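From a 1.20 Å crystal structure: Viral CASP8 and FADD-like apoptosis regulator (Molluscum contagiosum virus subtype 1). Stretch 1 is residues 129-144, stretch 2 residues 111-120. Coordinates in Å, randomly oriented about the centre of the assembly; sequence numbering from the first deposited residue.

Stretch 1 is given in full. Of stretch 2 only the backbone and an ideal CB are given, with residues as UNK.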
# COMPACT_ATOMS: atom_id res chain seq x y z
N ALA A 129 0.87 10.74 -16.88
CA ALA A 129 0.66 10.45 -15.47
C ALA A 129 1.93 9.90 -14.83
O ALA A 129 1.97 9.66 -13.62
CB ALA A 129 -0.48 9.46 -15.31
N LEU A 130 2.96 9.70 -15.64
CA LEU A 130 4.22 9.15 -15.16
C LEU A 130 5.43 9.94 -15.62
O LEU A 130 5.44 10.51 -16.72
CB LEU A 130 4.36 7.71 -15.63
CG LEU A 130 3.26 6.73 -15.24
CD1 LEU A 130 3.45 5.42 -16.00
CD2 LEU A 130 3.29 6.50 -13.74
N SER A 131 6.46 9.97 -14.78
CA SER A 131 7.70 10.66 -15.09
C SER A 131 8.83 9.88 -14.44
O SER A 131 8.59 8.89 -13.74
CB SER A 131 7.69 12.10 -14.55
OG SER A 131 7.80 12.12 -13.14
N GLU A 132 10.06 10.34 -14.65
CA GLU A 132 11.23 9.67 -14.09
C GLU A 132 11.26 9.74 -12.57
O GLU A 132 12.08 9.08 -11.92
CB GLU A 132 12.50 10.30 -14.67
CG GLU A 132 12.56 10.20 -16.19
CD GLU A 132 13.85 10.73 -16.78
OE1 GLU A 132 14.92 10.13 -16.53
OE2 GLU A 132 13.79 11.75 -17.50
N SER A 133 10.35 10.52 -11.98
CA SER A 133 10.30 10.62 -10.53
C SER A 133 9.15 9.81 -9.94
O SER A 133 9.00 9.74 -8.72
CB SER A 133 10.16 12.09 -10.11
OG SER A 133 8.97 12.66 -10.61
N SER A 134 8.33 9.19 -10.79
CA SER A 134 7.20 8.40 -10.31
C SER A 134 7.59 7.15 -9.53
O SER A 134 8.38 6.34 -10.00
CB SER A 134 6.30 7.99 -11.48
OG SER A 134 5.72 9.11 -12.11
N ARG A 135 7.02 7.01 -8.33
CA ARG A 135 7.28 5.86 -7.47
C ARG A 135 6.43 4.68 -7.95
O ARG A 135 5.50 4.86 -8.74
CB ARG A 135 6.88 6.18 -6.02
CG ARG A 135 7.53 7.41 -5.41
CD ARG A 135 7.10 7.53 -3.95
NE ARG A 135 7.81 8.60 -3.24
CZ ARG A 135 7.47 9.89 -3.28
NH1 ARG A 135 6.44 10.29 -4.00
NH2 ARG A 135 8.18 10.78 -2.60
N PHE A 136 6.74 3.48 -7.47
CA PHE A 136 5.96 2.31 -7.86
C PHE A 136 4.49 2.48 -7.48
O PHE A 136 3.60 2.15 -8.27
CB PHE A 136 6.51 1.04 -7.20
CG PHE A 136 5.77 -0.21 -7.61
CD1 PHE A 136 5.91 -0.73 -8.89
CD2 PHE A 136 4.92 -0.86 -6.72
CE1 PHE A 136 5.20 -1.88 -9.28
CE2 PHE A 136 4.22 -2.00 -7.09
CZ PHE A 136 4.36 -2.51 -8.37
N VAL A 137 4.22 3.01 -6.29
CA VAL A 137 2.82 3.19 -5.89
C VAL A 137 2.12 4.16 -6.83
O VAL A 137 0.91 4.05 -7.05
CB VAL A 137 2.67 3.68 -4.43
CG1 VAL A 137 3.08 2.58 -3.47
CG2 VAL A 137 3.49 4.94 -4.20
N GLU A 138 2.86 5.12 -7.37
CA GLU A 138 2.26 6.07 -8.29
C GLU A 138 1.99 5.38 -9.63
O GLU A 138 1.00 5.67 -10.30
CB GLU A 138 3.17 7.30 -8.42
CG GLU A 138 3.09 8.16 -7.15
CD GLU A 138 4.24 9.15 -6.99
OE1 GLU A 138 4.16 9.99 -6.07
OE2 GLU A 138 5.23 9.07 -7.74
N LEU A 139 2.86 4.44 -10.01
CA LEU A 139 2.66 3.67 -11.24
C LEU A 139 1.39 2.82 -11.06
O LEU A 139 0.56 2.73 -11.97
CB LEU A 139 3.86 2.75 -11.50
CG LEU A 139 3.69 1.69 -12.59
CD1 LEU A 139 3.37 2.35 -13.92
CD2 LEU A 139 4.97 0.86 -12.70
N VAL A 140 1.23 2.20 -9.89
CA VAL A 140 0.05 1.39 -9.63
C VAL A 140 -1.22 2.23 -9.73
O VAL A 140 -2.18 1.83 -10.39
CB VAL A 140 0.13 0.72 -8.23
CG1 VAL A 140 -1.18 -0.01 -7.93
CG2 VAL A 140 1.30 -0.24 -8.18
N LEU A 141 -1.22 3.41 -9.12
CA LEU A 141 -2.40 4.26 -9.19
C LEU A 141 -2.69 4.68 -10.63
O LEU A 141 -3.85 4.74 -11.04
CB LEU A 141 -2.24 5.49 -8.30
CG LEU A 141 -2.25 5.22 -6.79
CD1 LEU A 141 -2.06 6.52 -6.04
CD2 LEU A 141 -3.56 4.56 -6.38
N ALA A 142 -1.65 4.97 -11.40
CA ALA A 142 -1.83 5.36 -12.80
C ALA A 142 -2.50 4.22 -13.58
O ALA A 142 -3.40 4.46 -14.38
CB ALA A 142 -0.50 5.72 -13.43
N LEU A 143 -2.06 2.99 -13.34
CA LEU A 143 -2.65 1.84 -14.01
C LEU A 143 -4.09 1.65 -13.55
O LEU A 143 -4.96 1.32 -14.36
CB LEU A 143 -1.83 0.57 -13.70
CG LEU A 143 -0.44 0.50 -14.33
CD1 LEU A 143 0.37 -0.60 -13.66
CD2 LEU A 143 -0.54 0.27 -15.83
N GLU A 144 -4.35 1.85 -12.26
CA GLU A 144 -5.70 1.73 -11.73
C GLU A 144 -6.63 2.75 -12.36
O GLU A 144 -7.77 2.46 -12.70
CB GLU A 144 -5.72 1.99 -10.22
CG GLU A 144 -5.34 0.85 -9.32
CD GLU A 144 -5.49 1.23 -7.85
OE1 GLU A 144 -6.50 1.89 -7.51
OE2 GLU A 144 -4.61 0.87 -7.06
N UNK A 111 14.70 -1.05 -12.46
CA UNK A 111 13.55 -1.92 -12.65
C UNK A 111 12.28 -1.08 -12.72
O UNK A 111 11.42 -1.30 -13.57
CB UNK A 111 13.46 -2.95 -11.52
N UNK A 112 12.17 -0.10 -11.83
CA UNK A 112 11.00 0.77 -11.82
C UNK A 112 10.89 1.54 -13.13
O UNK A 112 9.81 1.69 -13.68
CB UNK A 112 11.06 1.74 -10.64
N UNK A 113 12.03 2.03 -13.63
CA UNK A 113 12.03 2.76 -14.89
C UNK A 113 11.53 1.85 -16.02
O UNK A 113 10.73 2.26 -16.85
CB UNK A 113 13.43 3.29 -15.20
N UNK A 114 12.02 0.61 -16.05
CA UNK A 114 11.61 -0.33 -17.08
C UNK A 114 10.10 -0.57 -17.01
O UNK A 114 9.42 -0.61 -18.03
CB UNK A 114 12.37 -1.65 -16.93
N UNK A 115 9.57 -0.70 -15.80
CA UNK A 115 8.14 -0.93 -15.61
C UNK A 115 7.32 0.25 -16.11
O UNK A 115 6.29 0.06 -16.75
CB UNK A 115 7.83 -1.19 -14.13
N UNK A 116 7.78 1.46 -15.82
CA UNK A 116 7.06 2.65 -16.28
C UNK A 116 7.03 2.68 -17.80
O UNK A 116 6.03 3.06 -18.41
CB UNK A 116 7.71 3.92 -15.73
N UNK A 117 8.14 2.28 -18.42
CA UNK A 117 8.22 2.24 -19.88
C UNK A 117 7.29 1.17 -20.44
O UNK A 117 6.63 1.39 -21.46
CB UNK A 117 9.66 1.98 -20.33
N UNK A 118 7.23 0.01 -19.78
CA UNK A 118 6.34 -1.06 -20.24
C UNK A 118 4.90 -0.56 -20.20
O UNK A 118 4.12 -0.81 -21.12
CB UNK A 118 6.50 -2.32 -19.38
N UNK A 119 4.55 0.13 -19.12
CA UNK A 119 3.20 0.66 -18.96
C UNK A 119 2.84 1.64 -20.07
O UNK A 119 1.75 1.57 -20.64
CB UNK A 119 3.06 1.34 -17.60
N UNK A 120 3.74 2.57 -20.36
CA UNK A 120 3.49 3.57 -21.39
C UNK A 120 3.43 2.96 -22.79
O UNK A 120 2.79 3.52 -23.68
CB UNK A 120 4.57 4.65 -21.34

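Stretch 2 is helical throughout, with phi between -61° and -68°; psi is between -38° and -46° except at 120, where it is -25°. Its axis runs 12° from parallel to helix 136-144, at a closest approach of 10.7 Å. The Ser131 to Ser134 turn comes before helix 136-144 and approaches stretch 2 near positions 112 and 116.

Position 111 has nothing of stretch 1 within 5.5 Å of its ideal CB. Almost any helix-tolerant residue would suit. It is Glu111, whose carboxylate is hydrogen-bonded elsewhere in the structure.

Position 112 points its CB sideways. The nearest visible atom is Ser134 O, 5.4 Å from the ideal CB, and the start of helix 136-144 lies beyond. A medium or long apolar chain could bend in; Leu, Ile or Met are candidates. It is Leu112, with chi1 t and chi2 p. Its CD1 packs 3.7 Å from Phe136 CA, near the plane of the Phe136 ring at its edge. Its CD2 lies 3.4 Å from Ser134 O.

Position 113 points sideways with no neighbour in stretch 1 close to its CB. A polar or charged residue would do. It is Arg113, which makes no contact with stretch 1.

Position 114 is out of reach, and the contact sets no preference. It is Ala114.

Position 115 points toward stretch 1. Its ideal CB is already 3.8 Å from Leu139 CD2, and the Phe136 ring lies nearby. An apolar residue is expected, and Ala, Val, Leu or Met could all be considered. It is Leu115, with chi1 m and chi2 t. CB meets Leu139 CD2, while CD1 reaches to 4.1 Å from Phe136 CE1.

Position 116 points sideways. Its ideal CB is 4.5 Å from Leu130 CD1 and 5.0 Å from Leu139 CD1, so the base of the chain has apolar neighbours. Farther out, the turn offers the carbonyls of Ser131 and Ser134. A long chain ending in a donor fits best: Arg or Lys, perhaps Gln. It is Arg116, which has the largest covered area in either stretch. NH1 gives a weak hydrogen bond to Ser134 O at 3.1 Å. NE is also 3.1 Å from Ser131 O, but the angle is too poor for a hydrogen bond. Glu132 CA and Ser131 O lie over one face of the guanidinium, with NH2 3.4 Å from Glu132 CA.

Position 117 points away, so many side chains would be tolerated. It is Leu117, without contact here.

Position 118 is out of reach, so stretch 1 sets no preference and polar or apolar chains would do. It is Phe118, and its ring does not touch stretch 1.

Position 119 points toward stretch 1. Its ideal CB sits among Leu139 CD1 (3.8 Å), Leu143 CD2 (4.2 Å) and Leu130 CD1 (4.4 Å). Small apolar residues suit such close quarters. It is Ala119, and its CB touches all three leucines.

Position 120 points sideways, with nothing of stretch 1 within 5.5 Å of its ideal CB but Leu130 within reach of a longer chain. Cys, Val, Leu or Met could use it. It is Cys120, chi1 m, with SG 3.9 Å from Leu130 CD1.

Stretch 2 (111-120) ELRALRLFAC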
# COMPACT_ATOMS: atom_id res chain seq x y z
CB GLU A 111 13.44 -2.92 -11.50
CG GLU A 111 14.59 -3.92 -11.44
CD GLU A 111 14.52 -4.84 -10.23
OE1 GLU A 111 14.45 -4.33 -9.10
OE2 GLU A 111 14.56 -6.07 -10.42
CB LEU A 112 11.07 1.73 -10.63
CG LEU A 112 9.95 2.76 -10.51
CD1 LEU A 112 8.59 2.07 -10.44
CD2 LEU A 112 10.18 3.60 -9.26
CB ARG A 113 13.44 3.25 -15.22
CG ARG A 113 13.58 3.89 -16.60
CD ARG A 113 15.04 3.95 -17.00
NE ARG A 113 15.68 2.66 -16.81
CZ ARG A 113 15.31 1.54 -17.42
NH1 ARG A 113 14.30 1.54 -18.28
NH2 ARG A 113 15.94 0.40 -17.16
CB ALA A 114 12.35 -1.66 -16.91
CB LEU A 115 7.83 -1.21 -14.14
CG LEU A 115 8.38 -2.53 -13.59
CD1 LEU A 115 8.17 -2.58 -12.09
CD2 LEU A 115 7.69 -3.70 -14.28
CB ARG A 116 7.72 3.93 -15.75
CG ARG A 116 7.60 4.12 -14.24
CD ARG A 116 7.98 5.55 -13.85
NE ARG A 116 9.31 5.91 -14.32
CZ ARG A 116 10.40 5.93 -13.55
NH1 ARG A 116 10.32 5.63 -12.27
NH2 ARG A 116 11.57 6.25 -14.08
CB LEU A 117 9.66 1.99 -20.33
CG LEU A 117 10.67 3.08 -19.93
CD1 LEU A 117 12.05 2.73 -20.47
CD2 LEU A 117 10.21 4.43 -20.46
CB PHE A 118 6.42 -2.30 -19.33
CG PHE A 118 7.75 -3.00 -19.35
CD1 PHE A 118 8.64 -2.86 -20.41
CD2 PHE A 118 8.10 -3.85 -18.30
CE1 PHE A 118 9.86 -3.54 -20.42
CE2 PHE A 118 9.31 -4.54 -18.30
CZ PHE A 118 10.19 -4.38 -19.37
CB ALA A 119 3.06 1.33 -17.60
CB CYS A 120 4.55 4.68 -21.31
SG CYS A 120 4.40 5.70 -19.81
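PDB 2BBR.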